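Local coordinates for protein pentafunctional AROM polypeptide (Schizosaccharomyces pombe, PDB 5SWV) that probably catalyses two consecutive shikimate-pathway steps in this fragment, dehydrating 3-dehydroquinate and reducing the resulting 3-dehydroshikimate to shikimate, at residues F14-Y19 against A38-V43; R21-L26 against I65-C70; P251-L256 against T282-E287; F257-K262 against E287-D292. All coordinates share one frame; numbering follows the deposited sequence.

Contact 1 (F14-Y19 against A38-V43); sequences FLTLNY and AIEVRV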
# COMPACT_ATOMS: atom_id res chain seq x y z
N PHE A 14 5.68 -1.90 10.54
CA PHE A 14 6.54 -2.38 9.47
C PHE A 14 6.94 -3.84 9.67
O PHE A 14 7.14 -4.29 10.81
CB PHE A 14 7.77 -1.50 9.28
CG PHE A 14 8.79 -1.61 10.38
CD1 PHE A 14 9.79 -2.58 10.33
CD2 PHE A 14 8.82 -0.68 11.43
CE1 PHE A 14 10.76 -2.66 11.33
CE2 PHE A 14 9.79 -0.76 12.43
CZ PHE A 14 10.76 -1.76 12.38
N LEU A 15 7.05 -4.55 8.55
CA LEU A 15 7.36 -5.97 8.52
C LEU A 15 8.86 -6.18 8.70
O LEU A 15 9.66 -5.54 8.04
CB LEU A 15 6.93 -6.59 7.18
CG LEU A 15 7.01 -8.12 7.12
CD1 LEU A 15 5.90 -8.74 7.96
CD2 LEU A 15 6.96 -8.63 5.70
N THR A 16 9.22 -7.12 9.57
CA THR A 16 10.61 -7.53 9.76
C THR A 16 10.93 -8.69 8.81
O THR A 16 10.85 -9.86 9.19
CB THR A 16 10.88 -7.91 11.22
OG1 THR A 16 9.95 -8.93 11.65
CG2 THR A 16 10.74 -6.69 12.11
N LEU A 17 11.30 -8.36 7.57
CA LEU A 17 11.53 -9.38 6.54
C LEU A 17 12.89 -10.04 6.74
O LEU A 17 13.93 -9.40 6.58
CB LEU A 17 11.44 -8.77 5.15
CG LEU A 17 11.23 -9.75 4.01
CD1 LEU A 17 9.89 -10.45 4.14
CD2 LEU A 17 11.31 -8.99 2.70
N ASN A 18 12.86 -11.32 7.10
CA ASN A 18 14.05 -12.01 7.55
C ASN A 18 14.20 -13.38 6.91
O ASN A 18 14.68 -14.33 7.54
CB ASN A 18 14.02 -12.10 9.08
CG ASN A 18 12.84 -12.90 9.61
OD1 ASN A 18 11.85 -13.12 8.92
ND2 ASN A 18 12.96 -13.34 10.86
N TYR A 19 13.81 -13.48 5.65
CA TYR A 19 14.17 -14.62 4.83
C TYR A 19 15.66 -14.56 4.56
O TYR A 19 16.24 -13.48 4.57
CB TYR A 19 13.45 -14.57 3.49
CG TYR A 19 11.98 -14.89 3.52
CD1 TYR A 19 11.54 -16.21 3.54
CD2 TYR A 19 11.02 -13.88 3.45
CE1 TYR A 19 10.19 -16.52 3.50
CE2 TYR A 19 9.66 -14.18 3.43
CZ TYR A 19 9.26 -15.50 3.45
OH TYR A 19 7.93 -15.83 3.43
N ALA A 38 5.72 -0.26 5.71
CA ALA A 38 7.10 -0.39 5.26
C ALA A 38 7.64 -1.80 5.50
O ALA A 38 7.02 -2.61 6.20
CB ALA A 38 7.96 0.61 6.00
N ILE A 39 8.81 -2.08 4.93
CA ILE A 39 9.46 -3.38 5.04
C ILE A 39 10.89 -3.17 5.51
O ILE A 39 11.67 -2.45 4.89
CB ILE A 39 9.49 -4.10 3.68
CG1 ILE A 39 8.09 -4.23 3.12
CG2 ILE A 39 10.08 -5.49 3.78
CD1 ILE A 39 8.09 -4.82 1.72
N GLU A 40 11.22 -3.78 6.64
CA GLU A 40 12.60 -3.87 7.07
C GLU A 40 13.21 -5.10 6.43
O GLU A 40 12.71 -6.20 6.59
CB GLU A 40 12.67 -4.00 8.58
CG GLU A 40 14.08 -3.94 9.13
CD GLU A 40 14.08 -3.93 10.65
OE1 GLU A 40 13.69 -4.96 11.25
OE2 GLU A 40 14.48 -2.89 11.24
N VAL A 41 14.29 -4.89 5.68
CA VAL A 41 15.09 -6.00 5.22
C VAL A 41 16.14 -6.17 6.29
O VAL A 41 16.97 -5.29 6.50
CB VAL A 41 15.78 -5.72 3.88
CG1 VAL A 41 16.63 -6.92 3.49
CG2 VAL A 41 14.75 -5.39 2.81
N ARG A 42 16.06 -7.29 6.99
CA ARG A 42 17.04 -7.66 7.97
C ARG A 42 18.21 -8.25 7.21
O ARG A 42 18.23 -9.45 6.86
CB ARG A 42 16.46 -8.64 9.00
CG ARG A 42 15.56 -7.96 10.02
CD ARG A 42 16.34 -7.11 11.03
NE ARG A 42 17.31 -7.90 11.80
CZ ARG A 42 17.07 -8.52 12.97
NH1 ARG A 42 15.88 -8.48 13.57
NH2 ARG A 42 18.04 -9.20 13.55
N VAL A 43 19.19 -7.38 6.97
CA VAL A 43 20.33 -7.69 6.12
C VAL A 43 21.21 -8.74 6.81
O VAL A 43 21.80 -9.60 6.14
CB VAL A 43 21.14 -6.41 5.81
CG1 VAL A 43 22.39 -6.73 5.01
CG2 VAL A 43 20.27 -5.40 5.06

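Contact 2 (R21-L26 against I65-C70); sequences RIEDAL and ISLLRC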
# COMPACT_ATOMS: atom_id res chain seq x y z
N ARG A 21 16.77 -15.20 1.56
CA ARG A 21 16.78 -14.69 0.17
C ARG A 21 15.46 -13.99 -0.19
O ARG A 21 14.39 -14.46 0.18
CB ARG A 21 16.95 -15.86 -0.80
CG ARG A 21 18.25 -16.64 -0.69
CD ARG A 21 19.41 -15.80 -1.21
NE ARG A 21 19.32 -15.61 -2.67
CZ ARG A 21 19.93 -16.35 -3.59
NH1 ARG A 21 20.73 -17.38 -3.28
NH2 ARG A 21 19.74 -16.04 -4.87
N ILE A 22 15.54 -12.87 -0.91
CA ILE A 22 14.32 -12.17 -1.33
C ILE A 22 13.49 -13.04 -2.30
O ILE A 22 12.25 -12.95 -2.30
CB ILE A 22 14.62 -10.74 -1.88
CG1 ILE A 22 14.62 -9.70 -0.76
CG2 ILE A 22 13.56 -10.25 -2.88
CD1 ILE A 22 15.66 -9.91 0.29
N GLU A 23 14.15 -13.89 -3.07
CA GLU A 23 13.46 -14.86 -3.95
C GLU A 23 12.45 -15.70 -3.17
O GLU A 23 11.37 -16.02 -3.69
CB GLU A 23 14.45 -15.81 -4.64
CG GLU A 23 15.33 -15.17 -5.71
CD GLU A 23 16.66 -14.61 -5.19
OE1 GLU A 23 16.85 -14.43 -3.96
OE2 GLU A 23 17.53 -14.33 -6.02
N ASP A 24 12.80 -16.06 -1.93
CA ASP A 24 11.94 -16.86 -1.05
C ASP A 24 10.70 -16.09 -0.61
O ASP A 24 9.68 -16.68 -0.30
CB ASP A 24 12.70 -17.33 0.21
CG ASP A 24 13.97 -18.10 -0.11
OD1 ASP A 24 14.09 -18.62 -1.24
OD2 ASP A 24 14.85 -18.20 0.77
N ALA A 25 10.81 -14.77 -0.55
CA ALA A 25 9.70 -13.91 -0.17
C ALA A 25 8.68 -13.68 -1.28
O ALA A 25 7.50 -13.49 -0.98
CB ALA A 25 10.24 -12.57 0.30
N LEU A 26 9.14 -13.72 -2.53
CA LEU A 26 8.35 -13.20 -3.66
C LEU A 26 7.01 -13.88 -3.88
O LEU A 26 6.02 -13.19 -4.04
CB LEU A 26 9.14 -13.21 -4.96
CG LEU A 26 10.35 -12.28 -5.09
CD1 LEU A 26 10.91 -12.38 -6.50
CD2 LEU A 26 10.02 -10.83 -4.72
N ILE A 65 18.11 -6.09 -2.76
CA ILE A 65 17.29 -4.90 -2.50
C ILE A 65 16.51 -4.47 -3.73
O ILE A 65 15.34 -4.09 -3.63
CB ILE A 65 18.13 -3.71 -1.97
CG1 ILE A 65 18.76 -4.03 -0.60
CG2 ILE A 65 17.28 -2.43 -1.85
CD1 ILE A 65 17.81 -4.55 0.45
N SER A 66 17.15 -4.49 -4.90
CA SER A 66 16.45 -4.10 -6.13
C SER A 66 15.42 -5.15 -6.52
O SER A 66 14.32 -4.79 -6.94
CB SER A 66 17.41 -3.75 -7.29
OG SER A 66 18.47 -4.67 -7.38
N LEU A 67 15.75 -6.43 -6.36
CA LEU A 67 14.79 -7.51 -6.63
C LEU A 67 13.49 -7.31 -5.86
O LEU A 67 12.40 -7.58 -6.38
CB LEU A 67 15.42 -8.88 -6.30
CG LEU A 67 14.63 -10.16 -6.61
CD1 LEU A 67 14.31 -10.28 -8.09
CD2 LEU A 67 15.40 -11.39 -6.15
N LEU A 68 13.60 -6.82 -4.63
CA LEU A 68 12.43 -6.54 -3.80
C LEU A 68 11.68 -5.30 -4.30
O LEU A 68 10.44 -5.31 -4.43
CB LEU A 68 12.86 -6.36 -2.34
CG LEU A 68 11.83 -5.86 -1.34
CD1 LEU A 68 10.73 -6.90 -1.18
CD2 LEU A 68 12.48 -5.53 -0.01
N ARG A 69 12.42 -4.23 -4.57
CA ARG A 69 11.84 -3.00 -5.13
C ARG A 69 11.04 -3.18 -6.43
O ARG A 69 10.16 -2.40 -6.70
CB ARG A 69 12.91 -1.92 -5.35
CG ARG A 69 13.31 -1.19 -4.08
CD ARG A 69 13.47 0.28 -4.40
NE ARG A 69 13.91 1.12 -3.28
CZ ARG A 69 13.13 1.63 -2.32
NH1 ARG A 69 11.82 1.38 -2.25
NH2 ARG A 69 13.69 2.41 -1.39
N CYS A 70 11.35 -4.21 -7.21
CA CYS A 70 10.56 -4.58 -8.38
C CYS A 70 9.28 -5.36 -8.05
O CYS A 70 8.48 -5.61 -8.95
CB CYS A 70 11.41 -5.40 -9.39
SG CYS A 70 12.60 -4.38 -10.32

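Contact 3 (P251-L256 against T282-E287); sequences PEKFFL and TYEAFE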
# COMPACT_ATOMS: atom_id res chain seq x y z
N PRO A 251 -14.74 -0.45 17.85
CA PRO A 251 -15.61 -0.95 16.78
C PRO A 251 -16.32 0.14 16.04
O PRO A 251 -16.80 1.09 16.65
CB PRO A 251 -16.66 -1.78 17.52
CG PRO A 251 -15.98 -2.22 18.76
CD PRO A 251 -15.04 -1.12 19.13
N GLU A 252 -16.47 -0.06 14.74
CA GLU A 252 -16.96 0.96 13.83
C GLU A 252 -17.93 0.30 12.86
O GLU A 252 -17.76 -0.88 12.48
CB GLU A 252 -15.80 1.65 13.10
CG GLU A 252 -15.21 2.84 13.87
CD GLU A 252 -13.83 3.29 13.37
OE1 GLU A 252 -13.65 3.49 12.16
OE2 GLU A 252 -12.91 3.46 14.21
N LYS A 253 -18.97 1.05 12.51
CA LYS A 253 -19.97 0.59 11.56
C LYS A 253 -19.71 1.21 10.19
O LYS A 253 -19.62 2.42 10.05
CB LYS A 253 -21.36 0.98 12.04
CG LYS A 253 -21.73 0.41 13.38
CD LYS A 253 -23.16 -0.10 13.40
CE LYS A 253 -23.60 -0.56 14.78
NZ LYS A 253 -24.02 0.61 15.60
N PHE A 254 -19.57 0.34 9.19
CA PHE A 254 -19.40 0.73 7.79
C PHE A 254 -20.65 0.36 6.99
O PHE A 254 -21.39 -0.54 7.36
CB PHE A 254 -18.16 0.07 7.19
CG PHE A 254 -16.87 0.61 7.76
CD1 PHE A 254 -16.32 0.06 8.92
CD2 PHE A 254 -16.21 1.68 7.17
CE1 PHE A 254 -15.15 0.57 9.46
CE2 PHE A 254 -15.03 2.18 7.70
CZ PHE A 254 -14.50 1.64 8.85
N PHE A 255 -20.87 1.07 5.89
CA PHE A 255 -22.11 0.97 5.15
C PHE A 255 -21.92 1.07 3.63
O PHE A 255 -20.86 1.43 3.15
CB PHE A 255 -23.08 2.07 5.62
CG PHE A 255 -23.49 1.94 7.06
CD1 PHE A 255 -24.56 1.14 7.42
CD2 PHE A 255 -22.80 2.60 8.06
CE1 PHE A 255 -24.94 1.00 8.75
CE2 PHE A 255 -23.17 2.47 9.40
CZ PHE A 255 -24.24 1.67 9.74
N LEU A 256 -22.96 0.68 2.90
CA LEU A 256 -23.06 0.90 1.46
C LEU A 256 -24.37 1.63 1.20
O LEU A 256 -25.41 1.15 1.61
CB LEU A 256 -23.05 -0.43 0.71
CG LEU A 256 -23.22 -0.37 -0.82
CD1 LEU A 256 -22.11 0.44 -1.48
CD2 LEU A 256 -23.28 -1.77 -1.43
N THR A 282 -18.12 -3.86 11.45
CA THR A 282 -19.18 -4.46 10.62
C THR A 282 -19.38 -3.63 9.37
O THR A 282 -19.09 -2.43 9.37
CB THR A 282 -20.51 -4.53 11.38
OG1 THR A 282 -20.84 -3.23 11.90
CG2 THR A 282 -20.41 -5.51 12.53
N TYR A 283 -19.88 -4.25 8.29
CA TYR A 283 -20.25 -3.56 7.04
C TYR A 283 -21.63 -4.02 6.57
O TYR A 283 -21.87 -5.22 6.45
CB TYR A 283 -19.21 -3.83 5.96
CG TYR A 283 -19.27 -3.01 4.65
CD1 TYR A 283 -20.28 -3.19 3.70
CD2 TYR A 283 -18.25 -2.11 4.33
CE1 TYR A 283 -20.29 -2.47 2.51
CE2 TYR A 283 -18.25 -1.39 3.14
CZ TYR A 283 -19.26 -1.58 2.24
OH TYR A 283 -19.24 -0.87 1.07
N GLU A 284 -22.52 -3.07 6.30
CA GLU A 284 -23.92 -3.36 5.98
C GLU A 284 -24.43 -2.57 4.77
O GLU A 284 -24.27 -1.35 4.70
CB GLU A 284 -24.83 -2.98 7.15
CG GLU A 284 -24.69 -3.87 8.37
CD GLU A 284 -25.01 -3.15 9.68
OE1 GLU A 284 -25.91 -3.65 10.38
OE2 GLU A 284 -24.35 -2.11 10.00
N ALA A 285 -25.11 -3.25 3.87
CA ALA A 285 -26.00 -2.57 2.93
C ALA A 285 -27.04 -1.74 3.69
O ALA A 285 -27.62 -2.20 4.67
CB ALA A 285 -26.68 -3.58 2.02
N PHE A 286 -27.24 -0.49 3.27
CA PHE A 286 -28.26 0.39 3.84
C PHE A 286 -28.97 1.11 2.69
O PHE A 286 -28.69 2.27 2.38
CB PHE A 286 -27.64 1.37 4.84
CG PHE A 286 -28.66 2.09 5.67
CD1 PHE A 286 -29.21 1.49 6.81
CD2 PHE A 286 -29.09 3.37 5.33
CE1 PHE A 286 -30.16 2.15 7.58
CE2 PHE A 286 -30.04 4.03 6.10
CZ PHE A 286 -30.58 3.42 7.22
N GLU A 287 -29.89 0.38 2.07
CA GLU A 287 -30.62 0.86 0.90
C GLU A 287 -31.59 1.97 1.29
O GLU A 287 -32.30 1.83 2.27
CB GLU A 287 -31.38 -0.30 0.26
CG GLU A 287 -31.78 -0.03 -1.17
CD GLU A 287 -32.53 -1.18 -1.79
OE1 GLU A 287 -31.87 -2.16 -2.25
OE2 GLU A 287 -33.77 -1.09 -1.83

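Contact 4 (F257-K262 against E287-D292); sequences FGKPIK and ETDTVD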
# COMPACT_ATOMS: atom_id res chain seq x y z
N PHE A 257 -24.31 2.79 0.55
CA PHE A 257 -25.49 3.52 0.16
C PHE A 257 -25.73 3.33 -1.33
O PHE A 257 -24.77 3.26 -2.11
CB PHE A 257 -25.32 4.99 0.44
CG PHE A 257 -24.95 5.32 1.86
CD1 PHE A 257 -25.56 4.68 2.94
CD2 PHE A 257 -24.02 6.32 2.13
CE1 PHE A 257 -25.23 5.02 4.24
CE2 PHE A 257 -23.70 6.68 3.43
CZ PHE A 257 -24.29 6.02 4.49
N GLY A 258 -27.00 3.30 -1.72
CA GLY A 258 -27.39 3.14 -3.13
C GLY A 258 -28.70 2.38 -3.25
O GLY A 258 -29.33 2.07 -2.23
N LYS A 259 -29.09 2.08 -4.48
CA LYS A 259 -30.35 1.39 -4.77
C LYS A 259 -30.42 0.96 -6.24
O LYS A 259 -30.31 1.80 -7.12
CB LYS A 259 -31.53 2.33 -4.48
CG LYS A 259 -32.88 1.63 -4.40
CD LYS A 259 -34.01 2.66 -4.33
CE LYS A 259 -35.39 2.05 -4.52
NZ LYS A 259 -35.85 1.42 -3.25
N PRO A 260 -30.59 -0.35 -6.51
CA PRO A 260 -30.65 -1.51 -5.60
C PRO A 260 -29.26 -1.97 -5.14
O PRO A 260 -28.31 -1.94 -5.91
CB PRO A 260 -31.32 -2.59 -6.46
CG PRO A 260 -30.94 -2.24 -7.87
CD PRO A 260 -30.81 -0.74 -7.92
N ILE A 261 -29.15 -2.39 -3.88
CA ILE A 261 -27.91 -2.95 -3.33
C ILE A 261 -28.08 -4.33 -2.67
O ILE A 261 -27.09 -4.99 -2.39
CB ILE A 261 -27.21 -1.95 -2.39
CG1 ILE A 261 -28.12 -1.51 -1.25
CG2 ILE A 261 -26.77 -0.72 -3.18
CD1 ILE A 261 -27.46 -0.54 -0.30
N LYS A 262 -29.32 -4.74 -2.41
CA LYS A 262 -29.70 -6.14 -2.18
C LYS A 262 -28.57 -7.15 -2.44
O LYS A 262 -28.12 -7.80 -1.52
CB LYS A 262 -30.93 -6.43 -3.09
CG LYS A 262 -31.60 -7.82 -2.99
CD LYS A 262 -32.77 -7.95 -3.98
CE LYS A 262 -33.28 -9.39 -4.21
NZ LYS A 262 -34.40 -9.85 -3.33
N GLU A 287 -29.89 0.38 2.07
CA GLU A 287 -30.62 0.86 0.90
C GLU A 287 -31.59 1.97 1.29
O GLU A 287 -32.30 1.83 2.27
CB GLU A 287 -31.38 -0.30 0.26
CG GLU A 287 -31.78 -0.03 -1.17
CD GLU A 287 -32.53 -1.18 -1.79
OE1 GLU A 287 -31.87 -2.16 -2.25
OE2 GLU A 287 -33.77 -1.09 -1.83
N THR A 288 -31.62 3.07 0.54
CA THR A 288 -32.60 4.12 0.81
C THR A 288 -33.23 4.67 -0.46
O THR A 288 -32.63 4.62 -1.54
CB THR A 288 -32.00 5.30 1.58
OG1 THR A 288 -30.97 5.91 0.79
CG2 THR A 288 -31.46 4.84 2.93
N ASP A 289 -34.44 5.20 -0.30
CA ASP A 289 -35.26 5.72 -1.40
C ASP A 289 -34.82 7.11 -1.84
O ASP A 289 -34.89 7.45 -3.03
CB ASP A 289 -36.75 5.74 -1.01
CG ASP A 289 -37.37 4.34 -0.98
OD1 ASP A 289 -36.88 3.43 -1.68
OD2 ASP A 289 -38.37 4.16 -0.27
N THR A 290 -34.40 7.91 -0.87
CA THR A 290 -33.75 9.19 -1.13
C THR A 290 -32.32 9.13 -0.59
O THR A 290 -31.98 8.29 0.24
CB THR A 290 -34.50 10.40 -0.50
OG1 THR A 290 -34.26 10.47 0.92
CG2 THR A 290 -36.00 10.31 -0.76
N VAL A 291 -31.51 10.06 -1.08
CA VAL A 291 -30.16 10.27 -0.56
C VAL A 291 -30.16 10.92 0.83
O VAL A 291 -29.20 10.79 1.58
CB VAL A 291 -29.33 11.13 -1.53
CG1 VAL A 291 -29.76 12.60 -1.49
CG2 VAL A 291 -27.84 10.98 -1.25
N ASP A 292 -31.23 11.63 1.17
CA ASP A 292 -31.25 12.44 2.40
C ASP A 292 -31.38 11.62 3.65
O ASP A 292 -31.00 12.07 4.73
CB ASP A 292 -32.35 13.48 2.34
CG ASP A 292 -32.12 14.46 1.24
OD1 ASP A 292 -31.24 15.34 1.44
OD2 ASP A 292 -32.75 14.31 0.16
O HOH W 1 -28.74 4.39 0.48

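Contact 1 (F14-Y19 against A38-V43)
Leu-15 O accepts the shortest polar bond of this pair of parallel strands: Glu-40 N lies 2.7 Å from it, nearly along the C=O axis. Leu-15 N, on the same residue, reaches Ala-38 O at 3.0 Å, so Leu-15 is bonded to both neighbours of its register partner Ile-39, as parallel pairing requires. Leu-17 repeats the pattern two residues on, its N donating to Glu-40 O and its O accepting from Arg-42 N at 3.0 Å, with an N-H...O angle of 171°. The strands run 23° from parallel. Side chains alternate between two faces. On one, Ala-38 CB meets Phe-14 CB at 3.9 Å, a small side chain beside a large ring. Glu-40 comes up to this ring: its CB is 3.6 Å from Phe-14 CE1, and OE1 sits at the ring edge, in plane. Chi1 of -173° sets Glu-40 CG anti to the backbone N, and the extended chain beyond it brings the carboxylate alongside Phe-14 CE1, where OE1 meets Thr-16 CG2 at 3.5 Å and OE2 bonds Thr-79. On the other face, Leu-17 and Ile-39 run alongside each other in the same direction, with Leu-17 CB 3.8 Å from Ile-39 CG2; branched aliphatic chains suit a surface that helices cover. This is the pairing of the first two strands in the TIM barrel of a type I dehydroquinase. Strand 76-79 flanks 38-42, strand 218-220 pairs with 13-17 on its other side, and helix 58-69 packs on Val-41.

Contact 2 (R21-L26 against I65-C70)
Ile-22 and Leu-68 bring their CA atoms to 6.4 Å, the nearest backbone approach between a short, weakly bonded helix of about residues 22-25 and the later part of helix 58-69. Ile-22 directs its side chain at the longer helix, and the CG2 branch of this beta-branched residue is what touches two successive leucines: Leu-67 CG lies 3.9 Å from Ile-22 CG2, and Leu-68 CB lies 4.0 Å from that same methyl. The side chain runs past Leu-67 in the opposite direction but crosses Leu-68 at about a right angle. In Leu-67, chi1 of -175° sets CG anti to the backbone N and near Ile-22 CG2. The two methyls beyond it have different partners. CD1 approaches Leu-26 CD1 at 4.3 Å, a looser touch. In the TIM barrel of the dehydroquinase these two helices follow the first and second strands, and the contact packs them together on the barrel's outside; Leu-68 and Ile-65 also reach Val-41 of strand 38-42. The second Leu-67 methyl, CD2, meets the aliphatic-to-carboxylate part of Glu-23, 3.6 Å from Glu-23 CD. Glu-23 starts away from the helix, and its bend at chi2 (90°) puts CD there. Arg-21 grips that carboxylate side-on with two nitrogens, NE to OE1 and NH2 to OE2, the latter pair 3.0 Å apart in a salt bridge that meets the oxygens from above the carboxylate plane. Gln-64 of helix 58-69 adds polar ties, its OE1 accepting from Ile-22 N and its NE2 donating to Glu-23 OE1.

Contact 3 (P251-L256 against T282-E287)
Phe-254 and Leu-256 carry the backbone hydrogen bonds of a parallel strand pair. Phe-254 N donates to Thr-282 O at 2.8 Å, Phe-254 O accepts from Glu-284 N, and Leu-256 bonds Glu-284 O and Phe-286 N in the same way; Thr-282 N adds a bond to Glu-252 O at the start. Two CA-H...O contacts supplement them, among them Tyr-283 CA to Phe-254 O at 3.2 Å. Apolar packing holds the face of Phe-254, Tyr-283 and Leu-256. Chi1 of -170° sets Tyr-283 CG anti to the backbone N, and the ring lies against strand 253-257: CD2 meets Phe-254 CB at 3.6 Å, CE1 meets Leu-256 CB at 3.9 Å, and Phe-255 C lies over one ring face, toward the rim. Tyrosine suits this place because its hydroxyl also bonds Asn-307, while His-270 stacks on the ring. The other face mixes polar and apolar groups. The Phe-255 ring and Glu-284 run side by side, Phe-255 CE1 3.4 Å from Glu-284 OE2, with ring and carboxylate planes 25° apart, and Phe-286 CB touches Phe-255 CD1. Strand 253-257, helix 266-277 and strand 282-285 form a beta-alpha-beta crossover in the substrate-binding domain of shikimate dehydrogenase, with 282-285 at one edge of the sheet.

Contact 4 (F257-K262 against E287-D292)
Lys-259 and Glu-287 each have CG anti to the backbone N (chi1 -165° and -161°), and the chains beyond cross nearly perpendicularly. The aliphatic parts touch where Lys-259 CG and Glu-287 CG lie 3.8 Å apart. Lys-259 bends only at chi4 (80°), which turns NZ to Asp-289: Lys-259 NZ donates to Asp-289 OD1 at 2.8 Å, nearly in line with the C-O bond. Glu-287 OE2 makes a long, weak salt bridge, 3.6 Å from Lys-259 NZ, so one ammonium serves two carboxylates and probably eases their mutual repulsion. At the other oxygen of Glu-287, Ile-261 N meets OE1 on the anti side at 3.2 Å, in a nearly straight bond tilted from the carboxylate plane. Glutamate is long enough to reach both groups, and the peptide before Pro-260 is cis, in the turn just ahead of Ile-261. Ile-261 CG1 lies 3.8 Å from Glu-287 CB as the two chains run past one another in opposite senses. Gly-258, whose backbone angles leave little room for a side chain, has its O packed against Glu-287 CG at 3.4 Å. Its N donates to a water, which in turn donates to Thr-288 OG1 at 2.7 Å; that hydroxyl then donates to Thr-290 O within the 287-292 loop. The two loops leave the ends of strands 253-257 and 282-285 and lead to helices 266-277 and 295-298, with Phe-257 packing against Val-297 and Leu-298 of the latter helix.

In the fold
The four contacts fall into two pairs, one in each of two domains. Contacts 1 and 2, their centres 11 Å apart, belong to the dehydroquinase barrel. Their segments alternate along the chain, each strand of contact 1 being followed by a helix of contact 2, and Val-41 and Tyr-19 pack directly on those helices. Contacts 3 and 4 come later in the chain, in the shikimate dehydrogenase part. Their centres lie 13 Å apart; they share Glu-287, and the loops of contact 4 continue the strands of contact 3. Centres of contacts 1 and 3 are 35 Å apart, on opposite sides of the chain's centre, consistent with two separately folded enzymes carried on one polypeptide.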